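Local coordinates for conserved hypothetical protein (Deinococcus radiodurans, PDB 2G40) that may function in the utilization of L-lactate, as a homodimeric member of the LutC/YkgG family, at residues Q59-I64 against I136-I142; A120-R124 against A154-P159; D126-C132 against P159-V165. Residue numbers count along the deposited sequence, not the author numbering.

Contact 1 (Q59-I64 against I136-I142); sequences QFEDRI and ISETGTI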
loop_
_atom_site.group_PDB
_atom_site.type_symbol
_atom_site.label_atom_id
_atom_site.label_comp_id
_atom_site.label_asym_id
_atom_site.label_seq_id
_atom_site.Cartn_x
_atom_site.Cartn_y
_atom_site.Cartn_z
ATOM N N GLN A 59 -12.402 -20.406 4.311
ATOM C CA GLN A 59 -12.873 -19.055 4.008
ATOM C C GLN A 59 -11.854 -18.198 3.254
ATOM O O GLN A 59 -12.204 -17.508 2.293
ATOM C CB GLN A 59 -13.288 -18.373 5.307
ATOM C CG GLN A 59 -13.791 -16.960 5.124
ATOM C CD GLN A 59 -14.277 -16.404 6.413
ATOM O OE1 GLN A 59 -13.495 -16.118 7.322
ATOM N NE2 GLN A 59 -15.565 -16.244 6.512
ATOM N N PHE A 60 -10.599 -18.235 3.693
ATOM C CA PHE A 60 -9.528 -17.476 3.076
ATOM C C PHE A 60 -9.400 -17.923 1.631
ATOM O O PHE A 60 -9.389 -17.092 0.722
ATOM C CB PHE A 60 -8.217 -17.709 3.832
ATOM C CG PHE A 60 -7.031 -16.955 3.287
ATOM C CD1 PHE A 60 -7.049 -15.573 3.175
ATOM C CD2 PHE A 60 -5.870 -17.642 2.918
ATOM C CE1 PHE A 60 -5.930 -14.870 2.706
ATOM C CE2 PHE A 60 -4.769 -16.975 2.437
ATOM C CZ PHE A 60 -4.793 -15.560 2.334
ATOM N N GLU A 61 -9.341 -19.244 1.437
ATOM C CA GLU A 61 -9.284 -19.814 0.093
ATOM C C GLU A 61 -10.416 -19.276 -0.787
ATOM O O GLU A 61 -10.171 -18.811 -1.903
ATOM C CB GLU A 61 -9.355 -21.344 0.144
ATOM C CG GLU A 61 -9.394 -22.017 -1.243
ATOM C CD GLU A 61 -9.303 -23.544 -1.177
ATOM O OE1 GLU A 61 -9.564 -24.113 -0.110
ATOM O OE2 GLU A 61 -8.972 -24.173 -2.198
ATOM N N ASP A 62 -11.652 -19.348 -0.291
ATOM C CA ASP A 62 -12.818 -18.907 -1.057
ATOM C C ASP A 62 -12.672 -17.445 -1.465
ATOM O O ASP A 62 -12.994 -17.072 -2.565
ATOM C CB ASP A 62 -14.098 -19.032 -0.253
ATOM C CG ASP A 62 -14.481 -20.468 0.044
ATOM O OD1 ASP A 62 -13.871 -21.381 -0.534
ATOM O OD2 ASP A 62 -15.412 -20.681 0.852
ATOM N N ARG A 63 -12.214 -16.622 -0.533
ATOM C CA ARG A 63 -12.133 -15.185 -0.800
ATOM C C ARG A 63 -11.008 -14.877 -1.784
ATOM O O ARG A 63 -11.150 -13.984 -2.618
ATOM C CB ARG A 63 -11.955 -14.387 0.502
ATOM C CG ARG A 63 -13.149 -14.392 1.448
ATOM C CD ARG A 63 -14.390 -13.702 0.866
ATOM N NE ARG A 63 -15.193 -14.640 0.091
ATOM C CZ ARG A 63 -15.959 -15.594 0.619
ATOM N NH1 ARG A 63 -16.036 -15.752 1.943
ATOM N NH2 ARG A 63 -16.641 -16.412 -0.183
ATOM N N ILE A 64 -9.902 -15.617 -1.693
ATOM C CA ILE A 64 -8.773 -15.437 -2.610
ATOM C C ILE A 64 -9.181 -15.898 -4.005
ATOM O O ILE A 64 -8.898 -15.240 -4.982
ATOM C CB ILE A 64 -7.543 -16.225 -2.132
ATOM C CG1 ILE A 64 -6.988 -15.594 -0.853
ATOM C CG2 ILE A 64 -6.483 -16.303 -3.215
ATOM C CD1 ILE A 64 -6.461 -14.194 -0.942
ATOM N N ILE A 136 -6.146 -12.068 6.289
ATOM C CA ILE A 136 -7.453 -12.062 6.926
ATOM C C ILE A 136 -8.422 -12.871 6.077
ATOM O O ILE A 136 -8.656 -12.584 4.887
ATOM C CB ILE A 136 -7.968 -10.634 7.091
ATOM C CG1 ILE A 136 -6.997 -9.792 7.917
ATOM C CG2 ILE A 136 -9.339 -10.648 7.734
ATOM C CD1 ILE A 136 -7.094 -8.323 7.583
ATOM N N SER A 137 -8.996 -13.891 6.700
ATOM C CA SER A 137 -9.861 -14.804 5.982
ATOM C C SER A 137 -11.158 -14.163 5.520
ATOM O O SER A 137 -11.588 -14.398 4.402
ATOM C CB SER A 137 -10.137 -16.061 6.799
ATOM O OG SER A 137 -11.027 -15.848 7.877
ATOM N N GLU A 138 -11.776 -13.340 6.368
ATOM C CA GLU A 138 -13.127 -12.830 6.067
ATOM C C GLU A 138 -13.186 -11.994 4.798
ATOM O O GLU A 138 -14.185 -12.025 4.076
ATOM C CB GLU A 138 -13.738 -12.072 7.264
ATOM C CG GLU A 138 -13.086 -10.750 7.644
ATOM C CD GLU A 138 -13.848 -9.999 8.732
ATOM O OE1 GLU A 138 -15.049 -10.278 8.920
ATOM O OE2 GLU A 138 -13.258 -9.124 9.399
ATOM N N THR A 139 -12.103 -11.273 4.512
ATOM C CA THR A 139 -12.040 -10.397 3.351
ATOM C C THR A 139 -11.028 -10.857 2.318
ATOM O O THR A 139 -10.864 -10.211 1.304
ATOM C CB THR A 139 -11.744 -8.960 3.788
ATOM O OG1 THR A 139 -10.568 -8.930 4.592
ATOM C CG2 THR A 139 -12.900 -8.409 4.574
ATOM N N GLY A 140 -10.355 -11.982 2.557
ATOM C CA GLY A 140 -9.339 -12.459 1.623
ATOM C C GLY A 140 -8.257 -11.422 1.455
ATOM O O GLY A 140 -7.832 -11.110 0.327
ATOM N N THR A 141 -7.841 -10.839 2.572
ATOM C CA THR A 141 -6.837 -9.765 2.562
ATOM C C THR A 141 -5.473 -10.265 2.916
ATOM O O THR A 141 -5.316 -11.031 3.863
ATOM C CB THR A 141 -7.179 -8.676 3.600
ATOM O OG1 THR A 141 -8.435 -8.093 3.269
ATOM C CG2 THR A 141 -6.097 -7.569 3.650
ATOM N N ILE A 142 -4.479 -9.794 2.177
ATOM C CA ILE A 142 -3.131 -10.041 2.543
ATOM C C ILE A 142 -2.535 -8.672 2.837
ATOM O O ILE A 142 -2.627 -7.733 2.031
ATOM C CB ILE A 142 -2.362 -10.776 1.454
ATOM C CG1 ILE A 142 -2.913 -12.196 1.270
ATOM C CG2 ILE A 142 -0.901 -10.821 1.821
ATOM C CD1 ILE A 142 -2.474 -12.867 -0.008
HETATM O O HOH W 1 -16.341 -13.328 3.969
#
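Phe60 lays its ring along the turn that links strands 134-136 and 141-144. The carbonyl oxygen Ile136 O meets the ring edge at 3.8 Å from Phe60 CD1, and Ile142 CG1 approaches near the ring plane at 4.0 Å from Phe60 CZ. A large flat side chain suits this buried place, because it also packs on Val220 and Val222 of strand 217-223. One turn later on the same flank of the helix, Ile64 extends CD1 to within 3.6 Å of Gly140 O and 4.3 Å of Ile142 CD1, adding a branched aliphatic surface to the same apolar layer.

The partner is a tight beta hairpin. Ile136 N bonds to Thr141 O (2.8 Å) and Thr141 N to Ile136 O (3.0 Å), while Gly140 and Thr141 together face Ile136, the pattern of a G1 beta bulge. Gly140 takes positive phi (59°), which glycine adopts readily, and it also lies beneath the helix: Arg63 CB is 3.4 Å from Gly140 CA, and a beta carbon here would clash with it.

Polar groups fasten the outer side. Ser137, small enough to sit 4.0 Å CA to CA from Phe60, donates from OG to Gln59 OE1 at 2.5 Å. Arg63 spreads its methylenes over the turn, with CG 3.3 Å from Ser137 O and CD 3.6 Å from Glu138 O; its guanidinium leads outward to a salt bridge with Asp66, and a water bound by Glu138 O (2.5 Å) accepts a weak bond from Arg63 NH1 (3.2 Å).

Contact 2 (A120-R124 against A154-P159); sequences AELDR and ALSLIP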
loop_
_atom_site.group_PDB
_atom_site.type_symbol
_atom_site.label_atom_id
_atom_site.label_comp_id
_atom_site.label_asym_id
_atom_site.label_seq_id
_atom_site.Cartn_x
_atom_site.Cartn_y
_atom_site.Cartn_z
ATOM N N ALA A 120 12.114 -0.385 -15.023
ATOM C CA ALA A 120 12.177 -1.220 -16.224
ATOM C C ALA A 120 12.567 -2.654 -15.876
ATOM O O ALA A 120 11.996 -3.593 -16.407
ATOM C CB ALA A 120 13.146 -0.632 -17.212
ATOM N N GLU A 121 13.539 -2.813 -14.978
ATOM C CA GLU A 121 13.921 -4.142 -14.483
ATOM C C GLU A 121 12.747 -4.814 -13.780
ATOM O O GLU A 121 12.492 -6.010 -13.958
ATOM C CB GLU A 121 15.140 -4.060 -13.558
ATOM C CG GLU A 121 16.459 -3.943 -14.342
ATOM C CD GLU A 121 17.634 -3.359 -13.552
ATOM O OE1 GLU A 121 17.440 -2.643 -12.545
ATOM O OE2 GLU A 121 18.789 -3.585 -13.980
ATOM N N LEU A 122 12.037 -4.056 -12.958
ATOM C CA LEU A 122 10.841 -4.602 -12.293
ATOM C C LEU A 122 9.744 -4.967 -13.284
ATOM O O LEU A 122 9.058 -5.975 -13.130
ATOM C CB LEU A 122 10.286 -3.597 -11.300
ATOM C CG LEU A 122 11.230 -3.368 -10.132
ATOM C CD1 LEU A 122 10.738 -2.215 -9.322
ATOM C CD2 LEU A 122 11.321 -4.639 -9.305
ATOM N N ASP A 123 9.571 -4.128 -14.296
ATOM C CA ASP A 123 8.538 -4.375 -15.295
ATOM C C ASP A 123 8.883 -5.594 -16.152
ATOM O O ASP A 123 7.989 -6.316 -16.595
ATOM C CB ASP A 123 8.336 -3.132 -16.160
ATOM C CG ASP A 123 7.166 -3.267 -17.088
ATOM O OD1 ASP A 123 6.059 -3.548 -16.595
ATOM O OD2 ASP A 123 7.351 -3.110 -18.311
ATOM N N ARG A 124 10.175 -5.848 -16.355
ATOM C CA ARG A 124 10.613 -6.969 -17.187
ATOM C C ARG A 124 10.678 -8.307 -16.437
ATOM O O ARG A 124 10.702 -9.367 -17.060
ATOM C CB ARG A 124 11.954 -6.638 -17.836
ATOM C CG ARG A 124 11.791 -5.659 -19.012
ATOM C CD ARG A 124 13.105 -4.976 -19.420
ATOM N N ALA A 154 7.660 -0.964 -4.250
ATOM C CA ALA A 154 7.729 -1.091 -5.699
ATOM C C ALA A 154 7.736 -2.541 -6.155
ATOM O O ALA A 154 7.258 -2.826 -7.234
ATOM C CB ALA A 154 8.956 -0.382 -6.251
ATOM N N LEU A 155 8.306 -3.433 -5.348
ATOM C CA LEU A 155 8.512 -4.820 -5.761
ATOM C C LEU A 155 7.213 -5.578 -5.936
ATOM O O LEU A 155 7.155 -6.513 -6.721
ATOM C CB LEU A 155 9.363 -5.566 -4.741
ATOM C CG LEU A 155 10.776 -5.088 -4.463
ATOM C CD1 LEU A 155 11.517 -6.172 -3.690
ATOM C CD2 LEU A 155 11.490 -4.751 -5.735
ATOM N N SER A 156 6.185 -5.198 -5.195
ATOM C CA SER A 156 4.881 -5.853 -5.306
ATOM C C SER A 156 3.873 -4.975 -6.049
ATOM O O SER A 156 2.702 -5.329 -6.177
ATOM C CB SER A 156 4.369 -6.258 -3.918
ATOM O OG SER A 156 4.527 -5.211 -2.965
ATOM N N LEU A 157 4.325 -3.849 -6.580
ATOM C CA LEU A 157 3.450 -3.004 -7.362
ATOM C C LEU A 157 3.707 -3.094 -8.845
ATOM O O LEU A 157 2.776 -3.108 -9.628
ATOM C CB LEU A 157 3.588 -1.543 -6.945
ATOM C CG LEU A 157 2.673 -0.634 -7.784
ATOM C CD1 LEU A 157 1.209 -0.887 -7.430
ATOM C CD2 LEU A 157 3.018 0.808 -7.631
ATOM N N ILE A 158 4.978 -3.091 -9.225
ATOM C CA ILE A 158 5.362 -2.983 -10.628
ATOM C C ILE A 158 5.353 -4.317 -11.393
ATOM O O ILE A 158 4.851 -4.380 -12.520
ATOM C CB ILE A 158 6.741 -2.295 -10.773
ATOM C CG1 ILE A 158 6.747 -0.938 -10.046
ATOM C CG2 ILE A 158 7.106 -2.128 -12.245
ATOM C CD1 ILE A 158 5.690 0.023 -10.520
ATOM N N PRO A 159 5.932 -5.395 -10.804
ATOM C CA PRO A 159 5.848 -6.649 -11.557
ATOM C C PRO A 159 4.396 -7.120 -11.717
ATOM O O PRO A 159 3.545 -6.784 -10.902
ATOM C CB PRO A 159 6.633 -7.641 -10.680
ATOM C CG PRO A 159 7.508 -6.770 -9.839
ATOM C CD PRO A 159 6.664 -5.581 -9.551
HETATM O O HOH W 2 5.143 -5.577 -15.172
#
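Leu122 supplies most of the helix's share of this contact. Its mt rotamer (chi1 -67°, chi2 171°) carries both methyls toward the 154-159 loop: CD2 lies 3.6 Å from Leu155 CD2, and CD1 4.0 Å from Ala154 CB. The short side chain of Ala154 lets the leucine tip come close to the loop backbone. Leu155 starts out pointing away from the helix, but its own mt rotamer brings CD2 back to Leu122, and Ile94 of strand 92-94 touches both leucines.

Ile158 is built differently. With chi1 and chi2 both m, its CG2 packs 3.6 Å from Leu122 CB and 3.8 Å from Asp123 N, whereas CD1 leads away from the helix. Beta-branching therefore gives the residue one methyl for the helix backbone. Pro159 follows with its CA 3.6 Å from Leu122 O, and its compact, all-carbon ring edge turns CG to 4.4 Å from Leu122 CD2.

Asp123, in the t rotamer, is at the exposed margin, where a charged group can remain hydrated; a water lies 2.6 Å from Asp123 OD1 and 2.9 Å from Ile158 O, and can bridge them. The second subunit packs directly on this loop, its Leu157 on Ala154 and its His119 on Ile158. The arrangement is that of connecting segments packed against each other beside the parallel sheet of an alpha/beta fold, here at the dimer interface.

Contact 3 (D126-C132 against P159-V165); sequences DAVLTGC and PDFHICV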
loop_
_atom_site.group_PDB
_atom_site.type_symbol
_atom_site.label_atom_id
_atom_site.label_comp_id
_atom_site.label_asym_id
_atom_site.label_seq_id
_atom_site.Cartn_x
_atom_site.Cartn_y
_atom_site.Cartn_z
ATOM N N ASP A 126 9.464 -11.529 -14.402
ATOM C CA ASP A 126 8.278 -12.356 -14.632
ATOM C C ASP A 126 7.377 -12.365 -13.413
ATOM O O ASP A 126 6.155 -12.433 -13.536
ATOM C CB ASP A 126 8.675 -13.785 -15.008
ATOM C CG ASP A 126 9.333 -13.872 -16.374
ATOM O OD1 ASP A 126 8.912 -13.133 -17.289
ATOM O OD2 ASP A 126 10.260 -14.704 -16.551
ATOM N N ALA A 127 7.981 -12.283 -12.229
ATOM C CA ALA A 127 7.243 -12.420 -10.998
ATOM C C ALA A 127 8.033 -11.802 -9.853
ATOM O O ALA A 127 9.235 -11.548 -9.962
ATOM C CB ALA A 127 6.974 -13.903 -10.702
ATOM N N VAL A 128 7.327 -11.563 -8.762
ATOM C CA VAL A 128 7.929 -11.236 -7.492
ATOM C C VAL A 128 7.412 -12.261 -6.490
ATOM O O VAL A 128 6.243 -12.651 -6.523
ATOM C CB VAL A 128 7.580 -9.797 -7.048
ATOM C CG1 VAL A 128 6.035 -9.560 -6.943
ATOM C CG2 VAL A 128 8.291 -9.459 -5.747
ATOM N N LEU A 129 8.300 -12.664 -5.593
ATOM C CA LEU A 129 8.009 -13.653 -4.576
ATOM C C LEU A 129 8.104 -12.954 -3.236
ATOM O O LEU A 129 9.114 -12.315 -2.949
ATOM C CB LEU A 129 9.034 -14.787 -4.644
ATOM C CG LEU A 129 9.000 -15.790 -3.490
ATOM C CD1 LEU A 129 7.689 -16.558 -3.513
ATOM C CD2 LEU A 129 10.162 -16.723 -3.533
ATOM N N THR A 130 7.042 -13.021 -2.432
ATOM C CA THR A 130 7.074 -12.403 -1.111
ATOM C C THR A 130 6.397 -13.255 -0.067
ATOM O O THR A 130 5.574 -14.118 -0.372
ATOM C CB THR A 130 6.358 -11.006 -1.037
ATOM O OG1 THR A 130 4.929 -11.187 -0.997
ATOM C CG2 THR A 130 6.731 -10.115 -2.194
ATOM N N GLY A 131 6.749 -12.960 1.176
ATOM C CA GLY A 131 5.947 -13.351 2.325
ATOM C C GLY A 131 4.880 -12.294 2.549
ATOM O O GLY A 131 4.525 -11.525 1.651
ATOM N N CYS A 132 4.356 -12.257 3.757
ATOM C CA CYS A 132 3.426 -11.201 4.146
ATOM C C CYS A 132 3.500 -11.004 5.634
ATOM O O CYS A 132 4.246 -11.727 6.323
ATOM C CB CYS A 132 2.015 -11.558 3.768
ATOM S SG CYS A 132 1.355 -13.030 4.572
ATOM N N PRO A 159 5.932 -5.395 -10.804
ATOM C CA PRO A 159 5.848 -6.649 -11.557
ATOM C C PRO A 159 4.396 -7.120 -11.717
ATOM O O PRO A 159 3.545 -6.784 -10.902
ATOM C CB PRO A 159 6.633 -7.641 -10.680
ATOM C CG PRO A 159 7.508 -6.770 -9.839
ATOM C CD PRO A 159 6.664 -5.581 -9.551
ATOM N N ASP A 160 4.128 -7.901 -12.749
ATOM C CA ASP A 160 2.745 -8.230 -13.097
ATOM C C ASP A 160 2.196 -9.489 -12.455
ATOM O O ASP A 160 1.009 -9.767 -12.580
ATOM C CB ASP A 160 2.643 -8.352 -14.592
ATOM C CG ASP A 160 1.232 -8.148 -15.105
ATOM O OD1 ASP A 160 0.514 -7.261 -14.602
ATOM O OD2 ASP A 160 0.869 -8.863 -16.044
ATOM N N PHE A 161 3.044 -10.253 -11.779
ATOM C CA PHE A 161 2.675 -11.522 -11.193
ATOM C C PHE A 161 3.317 -11.592 -9.830
ATOM O O PHE A 161 4.527 -11.470 -9.722
ATOM C CB PHE A 161 3.174 -12.673 -12.066
ATOM C CG PHE A 161 2.916 -14.068 -11.516
ATOM C CD1 PHE A 161 1.853 -14.354 -10.682
ATOM C CD2 PHE A 161 3.750 -15.106 -11.900
ATOM C CE1 PHE A 161 1.628 -15.659 -10.215
ATOM C CE2 PHE A 161 3.530 -16.402 -11.445
ATOM C CZ PHE A 161 2.480 -16.676 -10.618
ATOM N N HIS A 162 2.479 -11.694 -8.792
ATOM C CA HIS A 162 2.903 -11.734 -7.399
ATOM C C HIS A 162 2.617 -13.141 -6.909
ATOM O O HIS A 162 1.502 -13.642 -7.049
ATOM C CB HIS A 162 2.096 -10.694 -6.611
ATOM C CG HIS A 162 2.462 -10.559 -5.161
ATOM N ND1 HIS A 162 1.710 -9.809 -4.288
ATOM C CD2 HIS A 162 3.485 -11.071 -4.436
ATOM C CE1 HIS A 162 2.252 -9.861 -3.084
ATOM N NE2 HIS A 162 3.327 -10.630 -3.143
ATOM N N ILE A 163 3.656 -13.791 -6.413
ATOM C CA ILE A 163 3.552 -15.039 -5.679
ATOM C C ILE A 163 3.761 -14.711 -4.207
ATOM O O ILE A 163 4.847 -14.281 -3.802
ATOM C CB ILE A 163 4.605 -16.067 -6.090
ATOM C CG1 ILE A 163 4.497 -16.368 -7.599
ATOM C CG2 ILE A 163 4.417 -17.347 -5.274
ATOM C CD1 ILE A 163 5.629 -17.233 -8.154
ATOM N N CYS A 164 2.713 -14.904 -3.417
ATOM C CA CYS A 164 2.733 -14.493 -2.033
ATOM C C CYS A 164 2.565 -15.709 -1.136
ATOM O O CYS A 164 1.551 -16.424 -1.203
ATOM C CB CYS A 164 1.612 -13.492 -1.791
ATOM S SG CYS A 164 1.585 -12.915 -0.127
ATOM N N VAL A 165 3.568 -15.946 -0.300
ATOM C CA VAL A 165 3.577 -17.120 0.582
ATOM C C VAL A 165 3.034 -16.685 1.930
ATOM O O VAL A 165 3.542 -15.754 2.525
ATOM C CB VAL A 165 4.999 -17.703 0.755
ATOM C CG1 VAL A 165 5.010 -18.804 1.802
ATOM C CG2 VAL A 165 5.524 -18.218 -0.560
HETATM O O HOH W 3 4.716 -15.172 4.858
#
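Leu129 and Ile163 form the apolar centre, with Leu129 CD1 3.8 Å from Ile163 CG2 and 4.0 Å from Val165 CG2. These branched side chains fill the sheet face covered by helix 79-87, whose Leu87 touches Ile163. Toward the start of the strands Ala127 is small enough to admit the Phe161 ring, CB to CD2 3.6 Å.

The backbones run parallel, their axes 4.7 Å apart at 18°, in the characteristic ladder: Val128 N to Phe161 O (3.0 Å), Ile163 N to Val128 O (2.8 Å), Thr130 N to Ile163 O (2.9 Å) and Val165 N to Thr130 O (2.7 Å). They are neighbouring inner strands of the six-stranded parallel sheet, consistent with the Rossmann-like LUD domain.

On the other face, alongside Val128 and Cys164, His162 NE2 donates to Thr130 OG1 (2.7 Å), which in turn donates to Gly131 O (2.7 Å). Beyond the ladder, a water joins Cys132 N (3.1 Å) to Val165 O (2.7 Å).

The segments alternate along the chain: 59-64, 120-124, 126-132, 136-142, 154-159, then 159-165, so each pair of contacts crosses. The centre of contact 3 lies about 6 Å from the chain centre. Its parallel sheet, holding strands 127-130 and 161-167, lies between helix 53-66 with the 134-136/141-144 hairpin (contact 1) and helix 119-124 with the 154-159 loop (contact 2). The centres of contacts 1 and 2 are about 25 Å apart, yet both contacts touch the second subunit. Contact 2 shares Pro159 with contact 3, their centres about 10 Å apart. Contact 1, its centre about 17 Å from that of contact 3, meets it where Ile142 CG2 packs 3.6 Å from Cys132 CB.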